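Local atomic coordinates of exopolygalacturonase (Yersinia enterocolitica, PDB entry 2UVF), a protein that hydrolyses polygalacturonic acid, the backbone of pectin, from the chain end, as a family 28 glycoside hydrolase with a parallel beta-helix fold. Residues G267-N272 against S332-R337; G338-Y343 against E361-V366; I357-N362 against I383-S388; I405-G410 against E419-A424. All coordinates share one frame; numbering follows the deposited sequence.

Interaction 1 of 4, residues G267-N272 against S332-R337; sequences GVIDGN and SLMTLR. With SO4 (sulfate ion), chain D.
In L333, CG stands anti to the backbone N (chi1 -166°). In I269 the branch CG2 takes that position, while CG1 runs anti to the carbonyl carbon. The two branched chains therefore cross obliquely, with L333 CD2 lying 3.7 Å from I269 CG2. M334 is extended through its first two torsions and turns only about the CG-SD bond (chi3 -68°), which swings its CE to 3.8 Å from I269 CD1. Isoleucine suits this place because its separate methyl branches can each meet a different neighbour. The second branch of L333 lies against main chain, CD1 being 3.6 Å from G271 N, where glycine presents bare backbone to the methyl. No hydrogen bond crosses between the segments; the buried contact rests on methyl groups against each other and against main chain.

The CB of D270 points away from segment 332-337. Its OD1 accepts from N272 N at 3.2 Å, met from above the carboxylate plane, an Asx turn just beyond strand 268-270. The same side chain is about 4 Å from a bound nickel ion. At the other end R337 presents the edge of its guanidinium to a sulfate, probably from the crystallisation liquor: NH1 binds sulfate O2 at 3.1 Å and NH2 binds O4 weakly.

Strand 268-270 runs between strands 215-219 and 348-350, while strand 334-339 runs between 245-247 and 357-360. I269 and L333 thus join two faces of the beta-helix across its interior, with I245 of strand 245-247 touching both I269 and M334.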
loop_
_atom_site.group_PDB
_atom_site.type_symbol
_atom_site.label_atom_id
_atom_site.label_comp_id
_atom_site.label_asym_id
_atom_site.label_seq_id
_atom_site.Cartn_x
_atom_site.Cartn_y
_atom_site.Cartn_z
ATOM N N GLY A 267 8.659 -6.715 15.061
ATOM C CA GLY A 267 9.595 -5.630 15.366
ATOM C C GLY A 267 9.366 -4.377 14.524
ATOM O O GLY A 267 8.505 -4.361 13.623
ATOM N N VAL A 268 10.157 -3.339 14.813
ATOM C CA VAL A 268 10.027 -2.012 14.212
ATOM C C VAL A 268 11.203 -1.722 13.266
ATOM O O VAL A 268 12.355 -2.099 13.544
ATOM C CB VAL A 268 9.937 -0.930 15.326
ATOM C CG1 VAL A 268 10.036 0.507 14.770
ATOM C CG2 VAL A 268 8.663 -1.121 16.165
ATOM N N ILE A 269 10.898 -1.087 12.134
ATOM C CA ILE A 269 11.920 -0.496 11.268
ATOM C C ILE A 269 11.738 1.010 11.293
ATOM O O ILE A 269 10.710 1.533 10.832
ATOM C CB ILE A 269 11.862 -0.996 9.803
ATOM C CG1 ILE A 269 11.776 -2.533 9.746
ATOM C CG2 ILE A 269 13.089 -0.475 9.048
ATOM C CD1 ILE A 269 11.396 -3.126 8.385
ATOM N N ASP A 270 12.749 1.689 11.830
ATOM C CA ASP A 270 12.709 3.114 12.060
ATOM C C ASP A 270 13.759 3.815 11.183
ATOM O O ASP A 270 14.938 3.549 11.304
ATOM C CB ASP A 270 12.913 3.413 13.549
ATOM C CG ASP A 270 12.665 4.853 13.884
ATOM O OD1 ASP A 270 12.720 5.704 12.980
ATOM O OD2 ASP A 270 12.425 5.156 15.055
ATOM N N GLY A 271 13.304 4.693 10.288
ATOM C CA GLY A 271 14.183 5.286 9.276
ATOM C C GLY A 271 15.059 6.447 9.717
ATOM O O GLY A 271 16.012 6.797 9.017
ATOM N N ASN A 272 14.698 7.043 10.856
ATOM C CA ASN A 272 15.472 8.059 11.568
ATOM C C ASN A 272 15.505 9.375 10.793
ATOM O O ASN A 272 16.481 10.154 10.885
ATOM C CB ASN A 272 16.895 7.541 11.902
ATOM C CG ASN A 272 17.522 8.234 13.112
ATOM O OD1 ASN A 272 16.894 9.082 13.770
ATOM N ND2 ASN A 272 18.770 7.869 13.413
ATOM N N SER A 332 14.784 6.382 1.263
ATOM C CA SER A 332 13.542 5.670 1.562
ATOM C C SER A 332 13.800 4.581 2.591
ATOM O O SER A 332 14.960 4.240 2.884
ATOM C CB SER A 332 12.961 5.047 0.294
ATOM O OG SER A 332 12.419 6.059 -0.509
ATOM N N LEU A 333 12.737 4.029 3.150
ATOM C CA LEU A 333 12.910 3.017 4.179
ATOM C C LEU A 333 13.316 1.652 3.604
ATOM O O LEU A 333 14.191 0.977 4.137
ATOM C CB LEU A 333 11.644 2.917 5.045
ATOM C CG LEU A 333 11.841 2.132 6.343
ATOM C CD1 LEU A 333 11.546 2.993 7.579
ATOM C CD2 LEU A 333 11.036 0.840 6.309
ATOM N N MET A 334 12.679 1.253 2.510
ATOM C CA MET A 334 12.893 -0.070 1.946
ATOM C C MET A 334 12.719 0.012 0.447
ATOM O O MET A 334 11.763 0.594 -0.027
ATOM C CB MET A 334 11.907 -1.083 2.531
ATOM C CG MET A 334 12.267 -2.514 2.222
ATOM S SD MET A 334 11.101 -3.738 2.828
ATOM C CE MET A 334 11.308 -3.601 4.606
ATOM N N THR A 335 13.661 -0.551 -0.299
ATOM C CA THR A 335 13.553 -0.574 -1.751
ATOM C C THR A 335 13.951 -1.935 -2.267
ATOM O O THR A 335 15.113 -2.287 -2.247
ATOM C CB THR A 335 14.416 0.525 -2.422
ATOM O OG1 THR A 335 14.014 1.807 -1.921
ATOM C CG2 THR A 335 14.250 0.490 -3.942
ATOM N N LEU A 336 12.968 -2.694 -2.736
ATOM C CA LEU A 336 13.215 -4.031 -3.231
ATOM C C LEU A 336 12.924 -4.000 -4.695
ATOM O O LEU A 336 11.808 -3.687 -5.096
ATOM C CB LEU A 336 12.319 -5.061 -2.533
ATOM C CG LEU A 336 12.190 -4.946 -1.016
ATOM C CD1 LEU A 336 11.058 -5.870 -0.595
ATOM C CD2 LEU A 336 13.501 -5.249 -0.270
ATOM N N ARG A 337 13.940 -4.332 -5.486
ATOM C CA ARG A 337 13.868 -4.209 -6.939
ATOM C C ARG A 337 14.263 -5.522 -7.637
ATOM O O ARG A 337 15.239 -6.181 -7.249
ATOM C CB ARG A 337 14.751 -3.056 -7.410
ATOM C CG ARG A 337 14.551 -2.711 -8.875
ATOM C CD ARG A 337 15.389 -1.533 -9.311
ATOM N NE ARG A 337 16.820 -1.827 -9.308
ATOM C CZ ARG A 337 17.736 -1.064 -9.902
ATOM N NH1 ARG A 337 17.375 0.023 -10.564
ATOM N NH2 ARG A 337 19.015 -1.402 -9.859
HETATM S S SO4 D . 20.966 1.453 -11.462
HETATM O O1 SO4 D . 21.631 1.290 -10.167
HETATM O O2 SO4 D . 19.609 2.007 -11.322
HETATM O O3 SO4 D . 21.755 2.368 -12.300
HETATM O O4 SO4 D . 20.924 0.125 -12.086
#

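Interaction 2 of 4, residues G338-Y343 against E361-V366; sequences GVENVY and ENHNVV
The segments run parallel and in register, and four backbone hydrogen bonds join them between V339 and V366. H363 N gives to V339 O at 3.0 Å, nearly along the C=O axis, and N341 N gives to H363 O. Beyond the corner V342 N reaches N364 O at 2.8 Å, and V366 N returns to V342 O. At the start a side chain takes over: N362, with CG anti to the carbonyl carbon, offers OD1 to V339 N at 2.9 Å, the donor lying above the carbonyl plane.

Successive coils of a parallel beta-helix repeat their corners in register, and here N341 and N364 occupy the same corner. Both have positive phi, which asparagine tolerates well, and their side chains run side by side with nearly coplanar amides. N260 and N390 lie beside them in turn, a row that recalls the asparagine ladders of beta-helices.

Among the charged and polar side chains, E340 bends at chi2 (78°) so that OE1 comes 3.3 Å from H363 CB, with carboxylate and imidazole almost perpendicular. H363 NE2 is hydrogen-bonded to E419.

Apolar contacts fall on both faces. V342 and V365 lie side by side on the inner one, CG2 to CG2 4.1 Å. On the other, V366 CG1 meets the edge of the Y343 ring at CD1, 3.7 Å away, while Y343 OH bonds to N368.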
loop_
_atom_site.group_PDB
_atom_site.type_symbol
_atom_site.label_atom_id
_atom_site.label_comp_id
_atom_site.label_asym_id
_atom_site.label_seq_id
_atom_site.Cartn_x
_atom_site.Cartn_y
_atom_site.Cartn_z
ATOM N N GLY A 338 13.491 -5.890 -8.653
ATOM C CA GLY A 338 13.721 -7.120 -9.411
ATOM C C GLY A 338 13.418 -8.426 -8.710
ATOM O O GLY A 338 13.804 -9.479 -9.209
ATOM N N VAL A 339 12.708 -8.378 -7.575
ATOM C CA VAL A 339 12.478 -9.574 -6.762
ATOM C C VAL A 339 11.308 -10.428 -7.255
ATOM O O VAL A 339 10.217 -9.926 -7.563
ATOM C CB VAL A 339 12.359 -9.255 -5.233
ATOM C CG1 VAL A 339 12.335 -10.532 -4.412
ATOM C CG2 VAL A 339 13.516 -8.386 -4.771
ATOM N N GLU A 340 11.573 -11.732 -7.352
ATOM C CA GLU A 340 10.562 -12.716 -7.684
ATOM C C GLU A 340 10.188 -13.440 -6.396
ATOM O O GLU A 340 11.028 -14.160 -5.843
ATOM C CB GLU A 340 11.116 -13.712 -8.708
ATOM C CG GLU A 340 10.113 -14.744 -9.176
ATOM C CD GLU A 340 9.156 -14.180 -10.199
ATOM O OE1 GLU A 340 9.496 -13.133 -10.804
ATOM O OE2 GLU A 340 8.068 -14.780 -10.399
ATOM N N ASN A 341 8.949 -13.217 -5.922
ATOM C CA ASN A 341 8.421 -13.702 -4.612
ATOM C C ASN A 341 8.866 -12.919 -3.370
ATOM O O ASN A 341 9.899 -13.218 -2.789
ATOM C CB ASN A 341 8.670 -15.205 -4.370
ATOM C CG ASN A 341 8.276 -16.083 -5.547
ATOM O OD1 ASN A 341 8.937 -17.078 -5.829
ATOM N ND2 ASN A 341 7.213 -15.731 -6.222
ATOM N N VAL A 342 8.072 -11.940 -2.941
ATOM C CA VAL A 342 8.353 -11.200 -1.693
ATOM C C VAL A 342 7.269 -11.447 -0.635
ATOM O O VAL A 342 6.097 -11.622 -0.964
ATOM C CB VAL A 342 8.474 -9.692 -1.930
ATOM C CG1 VAL A 342 8.913 -8.981 -0.651
ATOM C CG2 VAL A 342 9.455 -9.411 -3.036
ATOM N N TYR A 343 7.663 -11.490 0.634
ATOM C CA TYR A 343 6.699 -11.593 1.723
ATOM C C TYR A 343 7.112 -10.693 2.868
ATOM O O TYR A 343 8.087 -10.979 3.577
ATOM C CB TYR A 343 6.517 -13.044 2.207
ATOM C CG TYR A 343 5.468 -13.251 3.329
ATOM C CD1 TYR A 343 4.099 -13.184 3.063
ATOM C CD2 TYR A 343 5.860 -13.580 4.630
ATOM C CE1 TYR A 343 3.138 -13.395 4.081
ATOM C CE2 TYR A 343 4.913 -13.792 5.650
ATOM C CZ TYR A 343 3.557 -13.701 5.368
ATOM O OH TYR A 343 2.613 -13.909 6.375
ATOM N N GLU A 361 9.655 -3.301 -9.988
ATOM C CA GLU A 361 9.822 -4.416 -10.890
ATOM C C GLU A 361 9.811 -5.791 -10.192
ATOM O O GLU A 361 10.518 -6.675 -10.587
ATOM C CB GLU A 361 11.066 -4.219 -11.798
ATOM C CG GLU A 361 10.833 -3.350 -13.017
ATOM C CD GLU A 361 12.059 -3.105 -13.884
ATOM O OE1 GLU A 361 12.298 -3.801 -14.886
ATOM O OE2 GLU A 361 12.813 -2.177 -13.591
ATOM N N ASN A 362 8.916 -5.945 -9.216
ATOM C CA ASN A 362 8.736 -7.213 -8.528
ATOM C C ASN A 362 7.567 -8.020 -9.089
ATOM O O ASN A 362 6.643 -7.468 -9.710
ATOM C CB ASN A 362 8.520 -6.986 -7.034
ATOM C CG ASN A 362 9.704 -6.372 -6.368
ATOM O OD1 ASN A 362 10.775 -6.271 -6.965
ATOM N ND2 ASN A 362 9.537 -5.961 -5.126
ATOM N N HIS A 363 7.639 -9.337 -8.887
ATOM C CA HIS A 363 6.508 -10.201 -9.097
ATOM C C HIS A 363 6.205 -10.878 -7.783
ATOM O O HIS A 363 7.126 -11.137 -6.998
ATOM C CB HIS A 363 6.801 -11.286 -10.144
ATOM C CG HIS A 363 6.906 -10.777 -11.544
ATOM N ND1 HIS A 363 7.330 -11.574 -12.584
ATOM C CD2 HIS A 363 6.685 -9.550 -12.071
ATOM C CE1 HIS A 363 7.331 -10.865 -13.700
ATOM N NE2 HIS A 363 6.950 -9.632 -13.414
ATOM N N ASN A 364 4.924 -11.181 -7.571
ATOM C CA ASN A 364 4.452 -11.991 -6.439
ATOM C C ASN A 364 4.850 -11.428 -5.082
ATOM O O ASN A 364 5.602 -12.051 -4.342
ATOM C CB ASN A 364 4.927 -13.444 -6.590
ATOM C CG ASN A 364 4.723 -13.973 -7.992
ATOM O OD1 ASN A 364 3.769 -13.581 -8.691
ATOM N ND2 ASN A 364 5.642 -14.840 -8.438
ATOM N N VAL A 365 4.387 -10.214 -4.798
ATOM C CA VAL A 365 4.662 -9.521 -3.534
ATOM C C VAL A 365 3.446 -9.666 -2.636
ATOM O O VAL A 365 2.324 -9.544 -3.104
ATOM C CB VAL A 365 4.924 -8.010 -3.727
ATOM C CG1 VAL A 365 5.125 -7.320 -2.372
ATOM C CG2 VAL A 365 6.122 -7.758 -4.695
ATOM N N VAL A 366 3.688 -9.923 -1.353
ATOM C CA VAL A 366 2.618 -9.966 -0.348
ATOM C C VAL A 366 2.987 -9.091 0.844
ATOM O O VAL A 366 4.091 -9.219 1.398
ATOM C CB VAL A 366 2.286 -11.440 0.101
ATOM C CG1 VAL A 366 1.285 -11.465 1.310
ATOM C CG2 VAL A 366 1.713 -12.217 -1.061
#

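Interaction 3 of 4, residues I357-N362 against I383-S388; sequences IMNLEN and IEFGNS. With ADA (alpha-D-galactopyranuronic acid), chain C.
Strands 357-360 and 383-386 run parallel, 9° apart with axes 4.7 Å from each other, and I357 O accepts from E384 N at 2.7 Å, nearly along the C=O axis. The pairing continues from N359 N to E384 O, from G386 N to N359 O and from E361 N to G386 O.

M358 and E384 stand side by side on one face, both with CG anti to the carbonyl carbon. E384 stays extended, so OE1 lies beside the methionine, 3.5 Å from M358 CG, while OE2 comes 3.3 Å from C4 of the bound galacturonic acid. D381 OD2 is also near E384 OE2, and two such close carboxylates might raise the proton affinity of one of them. Further along, L360 reaches toward G386, whose lack of a side chain suits that approach.

The other face is interior. I383 CG2 sits 3.7 Å above the F385 ring, offset toward its rim, and N359 lies alongside the phenyl group. The N359 amide is held by weak bonds: ND2 gives to E384 O, while OD1 accepts from N362 ND2.

At the corner S388 OG gives to G386 O at 3.1 Å, from well above the carbonyl plane, and accepts from N362 N at 3.3 Å. G386 O is thus gripped twice. E361, whose OE2 is bonded to S253, and N387 both have positive phi there.

Such stacked strands are typical of the parallel beta-helix of family 28 enzymes; here the M358 and E384 face borders the sugar-binding pocket.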
loop_
_atom_site.group_PDB
_atom_site.type_symbol
_atom_site.label_atom_id
_atom_site.label_comp_id
_atom_site.label_asym_id
_atom_site.label_seq_id
_atom_site.Cartn_x
_atom_site.Cartn_y
_atom_site.Cartn_z
ATOM N N ILE A 357 7.819 1.787 2.094
ATOM C CA ILE A 357 8.175 0.547 1.385
ATOM C C ILE A 357 8.021 0.654 -0.141
ATOM O O ILE A 357 6.947 0.981 -0.644
ATOM C CB ILE A 357 7.398 -0.669 1.974
ATOM C CG1 ILE A 357 7.856 -0.905 3.417
ATOM C CG2 ILE A 357 7.612 -1.948 1.116
ATOM C CD1 ILE A 357 6.985 -1.767 4.219
ATOM N N MET A 358 9.110 0.385 -0.862
ATOM C CA MET A 358 9.127 0.452 -2.325
ATOM C C MET A 358 9.359 -0.919 -2.939
ATOM O O MET A 358 10.261 -1.645 -2.513
ATOM C CB MET A 358 10.233 1.387 -2.834
ATOM C CG MET A 358 10.098 2.848 -2.433
ATOM S SD MET A 358 11.561 3.770 -2.959
ATOM C CE MET A 358 11.333 3.757 -4.750
ATOM N N ASN A 359 8.521 -1.260 -3.919
ATOM C CA ASN A 359 8.664 -2.461 -4.724
ATOM C C ASN A 359 8.797 -2.004 -6.145
ATOM O O ASN A 359 7.899 -1.348 -6.680
ATOM C CB ASN A 359 7.429 -3.353 -4.617
ATOM C CG ASN A 359 7.237 -3.893 -3.245
ATOM O OD1 ASN A 359 7.710 -4.981 -2.933
ATOM N ND2 ASN A 359 6.575 -3.112 -2.387
ATOM N N LEU A 360 9.944 -2.310 -6.739
ATOM C CA LEU A 360 10.232 -1.884 -8.099
ATOM C C LEU A 360 10.478 -3.125 -8.956
ATOM O O LEU A 360 11.374 -3.919 -8.669
ATOM C CB LEU A 360 11.430 -0.914 -8.127
ATOM C CG LEU A 360 11.304 0.461 -7.428
ATOM C CD1 LEU A 360 12.570 1.233 -7.610
ATOM C CD2 LEU A 360 10.087 1.309 -7.881
ATOM N N GLU A 361 9.655 -3.301 -9.988
ATOM C CA GLU A 361 9.822 -4.416 -10.890
ATOM C C GLU A 361 9.811 -5.791 -10.192
ATOM O O GLU A 361 10.518 -6.675 -10.587
ATOM C CB GLU A 361 11.066 -4.219 -11.798
ATOM C CG GLU A 361 10.833 -3.350 -13.017
ATOM C CD GLU A 361 12.059 -3.105 -13.884
ATOM O OE1 GLU A 361 12.298 -3.801 -14.886
ATOM O OE2 GLU A 361 12.813 -2.177 -13.591
ATOM N N ASN A 362 8.916 -5.945 -9.216
ATOM C CA ASN A 362 8.736 -7.213 -8.528
ATOM C C ASN A 362 7.567 -8.020 -9.089
ATOM O O ASN A 362 6.643 -7.468 -9.710
ATOM C CB ASN A 362 8.520 -6.986 -7.034
ATOM C CG ASN A 362 9.704 -6.372 -6.368
ATOM O OD1 ASN A 362 10.775 -6.271 -6.965
ATOM N ND2 ASN A 362 9.537 -5.961 -5.126
ATOM N N ILE A 383 3.136 1.995 1.043
ATOM C CA ILE A 383 3.732 1.038 0.123
ATOM C C ILE A 383 3.618 1.571 -1.295
ATOM O O ILE A 383 2.519 1.909 -1.750
ATOM C CB ILE A 383 3.086 -0.387 0.213
ATOM C CG1 ILE A 383 3.102 -0.934 1.660
ATOM C CG2 ILE A 383 3.815 -1.357 -0.749
ATOM C CD1 ILE A 383 2.277 -2.199 1.906
ATOM N N GLU A 384 4.758 1.670 -1.981
ATOM C CA GLU A 384 4.766 1.919 -3.424
ATOM C C GLU A 384 4.868 0.615 -4.189
ATOM O O GLU A 384 5.715 -0.210 -3.866
ATOM C CB GLU A 384 5.937 2.816 -3.837
ATOM C CG GLU A 384 5.831 4.210 -3.340
ATOM C CD GLU A 384 6.965 5.067 -3.795
ATOM O OE1 GLU A 384 7.875 4.567 -4.484
ATOM O OE2 GLU A 384 6.939 6.259 -3.471
ATOM N N PHE A 385 3.992 0.440 -5.184
ATOM C CA PHE A 385 4.109 -0.632 -6.158
ATOM C C PHE A 385 4.472 0.008 -7.514
ATOM O O PHE A 385 3.744 0.858 -8.033
ATOM C CB PHE A 385 2.830 -1.474 -6.233
ATOM C CG PHE A 385 2.569 -2.323 -5.008
ATOM C CD1 PHE A 385 3.417 -3.381 -4.679
ATOM C CD2 PHE A 385 1.454 -2.074 -4.193
ATOM C CE1 PHE A 385 3.185 -4.172 -3.541
ATOM C CE2 PHE A 385 1.208 -2.859 -3.059
ATOM C CZ PHE A 385 2.078 -3.914 -2.735
ATOM N N GLY A 386 5.631 -0.370 -8.056
ATOM C CA GLY A 386 6.155 0.257 -9.270
ATOM C C GLY A 386 6.537 -0.732 -10.352
ATOM O O GLY A 386 7.477 -1.521 -10.183
ATOM N N ASN A 387 5.811 -0.691 -11.466
ATOM C CA ASN A 387 6.045 -1.617 -12.596
ATOM C C ASN A 387 6.136 -3.065 -12.128
ATOM O O ASN A 387 6.956 -3.848 -12.623
ATOM C CB ASN A 387 7.298 -1.214 -13.424
ATOM C CG ASN A 387 7.141 0.139 -14.089
ATOM O OD1 ASN A 387 6.746 0.224 -15.250
ATOM N ND2 ASN A 387 7.402 1.210 -13.338
ATOM N N SER A 388 5.269 -3.402 -11.169
ATOM C CA SER A 388 5.247 -4.711 -10.528
ATOM C C SER A 388 4.047 -5.530 -10.989
ATOM O O SER A 388 3.159 -5.026 -11.675
ATOM C CB SER A 388 5.244 -4.551 -9.003
ATOM O OG SER A 388 6.429 -3.921 -8.582
HETATM C C1 ADA C . 5.563 9.674 -7.477
HETATM C C2 ADA C . 5.069 8.216 -7.576
HETATM C C3 ADA C . 5.714 7.427 -6.420
HETATM C C4 ADA C . 7.269 7.499 -6.521
HETATM C C5 ADA C . 7.723 8.975 -6.495
HETATM C C6 ADA C . 9.240 9.285 -6.617
HETATM O O2 ADA C . 3.630 8.145 -7.545
HETATM O O3 ADA C . 5.243 6.082 -6.400
HETATM O O4 ADA C . 7.749 6.849 -7.703
HETATM O O5 ADA C . 7.024 9.754 -7.515
HETATM O O6B ADA C . 9.562 10.163 -7.448
HETATM O O6A ADA C . 10.051 8.669 -5.883
#

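Interaction 4 of 4, residues I405-G410 against E419-A424; sequences INFAAG and EPMKGA. With ADA (alpha-D-galactopyranuronic acid), chain C.
Within the beta-helix, strands 405-408 and 421-424 belong to different faces of the coil; they run 146° apart with axes 8.1 Å from each other, so no hydrogen bond links them and the contact is made mostly by side chains. The packing is tightest around F407. Its ring tip meets A424, with CE1 and CZ each 3.5 Å from A424 CB, and alanine's single methyl suits so short a gap. The M421 side chain crosses that of F407 obliquely, beside the CB and CD1 end of the ring: it leaves with CG anti to the backbone N and then bends at chi2 and chi3, which puts CG 3.9 Å from F407 CB. SD lies at the ring edge, 5.3 Å from the centroid and 82° off the normal, a Met-aromatic contact. At the root of the side chain, M421 CB also touches A408 O and, at 4.1 Å, A409 CB.

Toward solvent the contact loosens. P420 is partly exposed and its CB points away, and K422 is exposed and fully extended, near E449 and D450 of strand 448-459. G423 has phi 95°, backbone angles at which a CB would press on the carbonyl O of K422, so glycine suits the place. E419 instead hydrogen-bonds H363.

The other face of strand 405-408 is the substrate side. A408 presents only a small methyl to the galacturonic acid, whereas N406, with CG anti to the backbone N, extends its amide to the sugar: the O3 hydroxyl donates to N406 OD1 at 2.7 Å.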
loop_
_atom_site.group_PDB
_atom_site.type_symbol
_atom_site.label_atom_id
_atom_site.label_comp_id
_atom_site.label_asym_id
_atom_site.label_seq_id
_atom_site.Cartn_x
_atom_site.Cartn_y
_atom_site.Cartn_z
ATOM N N ILE A 405 -1.372 3.425 -0.241
ATOM C CA ILE A 405 -0.894 2.497 -1.252
ATOM C C ILE A 405 -0.857 3.260 -2.572
ATOM O O ILE A 405 -1.859 3.844 -3.003
ATOM C CB ILE A 405 -1.747 1.193 -1.363
ATOM C CG1 ILE A 405 -1.793 0.458 -0.021
ATOM C CG2 ILE A 405 -1.213 0.262 -2.484
ATOM C CD1 ILE A 405 -2.931 -0.554 0.073
ATOM N N ASN A 406 0.331 3.297 -3.172
ATOM C CA ASN A 406 0.516 3.995 -4.425
ATOM C C ASN A 406 0.912 3.019 -5.522
ATOM O O ASN A 406 1.681 2.092 -5.279
ATOM C CB ASN A 406 1.608 5.056 -4.267
ATOM C CG ASN A 406 1.809 5.860 -5.527
ATOM O OD1 ASN A 406 2.648 5.535 -6.362
ATOM N ND2 ASN A 406 1.023 6.898 -5.682
ATOM N N PHE A 407 0.388 3.230 -6.724
ATOM C CA PHE A 407 0.804 2.431 -7.900
ATOM C C PHE A 407 1.444 3.317 -8.935
ATOM O O PHE A 407 0.900 4.348 -9.288
ATOM C CB PHE A 407 -0.366 1.671 -8.512
ATOM C CG PHE A 407 -0.996 0.705 -7.568
ATOM C CD1 PHE A 407 -0.428 -0.543 -7.357
ATOM C CD2 PHE A 407 -2.162 1.052 -6.874
ATOM C CE1 PHE A 407 -1.015 -1.433 -6.474
ATOM C CE2 PHE A 407 -2.749 0.165 -5.994
ATOM C CZ PHE A 407 -2.169 -1.079 -5.779
ATOM N N ALA A 408 2.617 2.918 -9.392
ATOM C CA ALA A 408 3.376 3.701 -10.361
ATOM C C ALA A 408 3.739 2.825 -11.569
ATOM O O ALA A 408 4.016 1.637 -11.413
ATOM C CB ALA A 408 4.633 4.235 -9.717
ATOM N N ALA A 409 3.771 3.427 -12.757
ATOM C CA ALA A 409 4.133 2.683 -13.967
ATOM C C ALA A 409 5.088 3.421 -14.933
ATOM O O ALA A 409 5.211 3.052 -16.104
ATOM C CB ALA A 409 2.893 2.207 -14.670
ATOM N N GLY A 410 5.792 4.428 -14.422
ATOM C CA GLY A 410 6.771 5.161 -15.213
ATOM C C GLY A 410 6.167 6.431 -15.777
ATOM O O GLY A 410 5.001 6.742 -15.532
ATOM N N GLU A 419 7.556 -3.265 -17.723
ATOM C CA GLU A 419 6.250 -3.900 -17.508
ATOM C C GLU A 419 5.151 -2.929 -17.103
ATOM O O GLU A 419 5.411 -1.949 -16.413
ATOM C CB GLU A 419 6.378 -4.818 -16.316
ATOM C CG GLU A 419 6.678 -6.259 -16.557
ATOM C CD GLU A 419 6.905 -6.941 -15.231
ATOM O OE1 GLU A 419 7.099 -8.168 -15.217
ATOM O OE2 GLU A 419 6.900 -6.224 -14.193
ATOM N N PRO A 420 3.893 -3.225 -17.474
ATOM C CA PRO A 420 2.860 -2.443 -16.818
ATOM C C PRO A 420 2.757 -2.846 -15.326
ATOM O O PRO A 420 3.157 -3.966 -14.958
ATOM C CB PRO A 420 1.603 -2.804 -17.605
ATOM C CG PRO A 420 1.864 -4.147 -18.137
ATOM C CD PRO A 420 3.329 -4.200 -18.426
ATOM N N MET A 421 2.299 -1.907 -14.484
ATOM C CA MET A 421 1.898 -2.210 -13.107
ATOM C C MET A 421 0.570 -2.994 -13.195
ATOM O O MET A 421 -0.496 -2.397 -13.374
ATOM C CB MET A 421 1.777 -0.895 -12.309
ATOM C CG MET A 421 1.359 -0.986 -10.832
ATOM S SD MET A 421 2.388 -1.999 -9.766
ATOM C CE MET A 421 1.313 -3.430 -9.531
ATOM N N LYS A 422 0.646 -4.327 -13.093
ATOM C CA LYS A 422 -0.496 -5.202 -13.415
ATOM C C LYS A 422 -0.821 -6.234 -12.327
ATOM O O LYS A 422 -0.000 -7.088 -12.010
ATOM C CB LYS A 422 -0.258 -5.904 -14.780
ATOM C CG LYS A 422 -1.307 -6.946 -15.175
ATOM C CD LYS A 422 -1.061 -7.593 -16.557
ATOM C CE LYS A 422 -2.042 -8.780 -16.727
ATOM N NZ LYS A 422 -1.780 -9.726 -17.890
ATOM N N GLY A 423 -2.020 -6.161 -11.761
ATOM C CA GLY A 423 -2.459 -7.152 -10.760
ATOM C C GLY A 423 -2.245 -6.791 -9.296
ATOM O O GLY A 423 -1.223 -7.151 -8.693
ATOM N N ALA A 424 -3.219 -6.097 -8.706
ATOM C CA ALA A 424 -3.143 -5.733 -7.275
ATOM C C ALA A 424 -4.420 -6.136 -6.521
ATOM O O ALA A 424 -5.516 -5.929 -6.994
ATOM C CB ALA A 424 -2.901 -4.259 -7.132
HETATM C C1 ADA C . 5.563 9.674 -7.477
HETATM C C2 ADA C . 5.069 8.216 -7.576
HETATM C C3 ADA C . 5.714 7.427 -6.420
HETATM C C4 ADA C . 7.269 7.499 -6.521
HETATM C C5 ADA C . 7.723 8.975 -6.495
HETATM C C6 ADA C . 9.240 9.285 -6.617
HETATM O O2 ADA C . 3.630 8.145 -7.545
HETATM O O3 ADA C . 5.243 6.082 -6.400
HETATM O O4 ADA C . 7.749 6.849 -7.703
HETATM O O5 ADA C . 7.024 9.754 -7.515
HETATM O O6B ADA C . 9.562 10.163 -7.448
HETATM O O6A ADA C . 10.051 8.669 -5.883
#

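Interactions 2 and 3 are the backbone-bonded contacts, stacking neighbouring coils strand on strand and sharing E361 and N362 at a corner. Interactions 1 and 4 cross the interior between different faces and rely on apolar side chains without hydrogen bonds between their segments. Interactions 1, 3 and 4 are buried, whereas interaction 2 is partly exposed at asparagine corners, in keeping with the polar side chains there. Interactions 3 and 4 are adjacent along the same run of strands, linked by the backbone pair F385 with A408 and N406, and both meet the bound sugar. Interaction 1 reaches interaction 3 through M334 with M358, and H363 with E419 joins interactions 2 and 4.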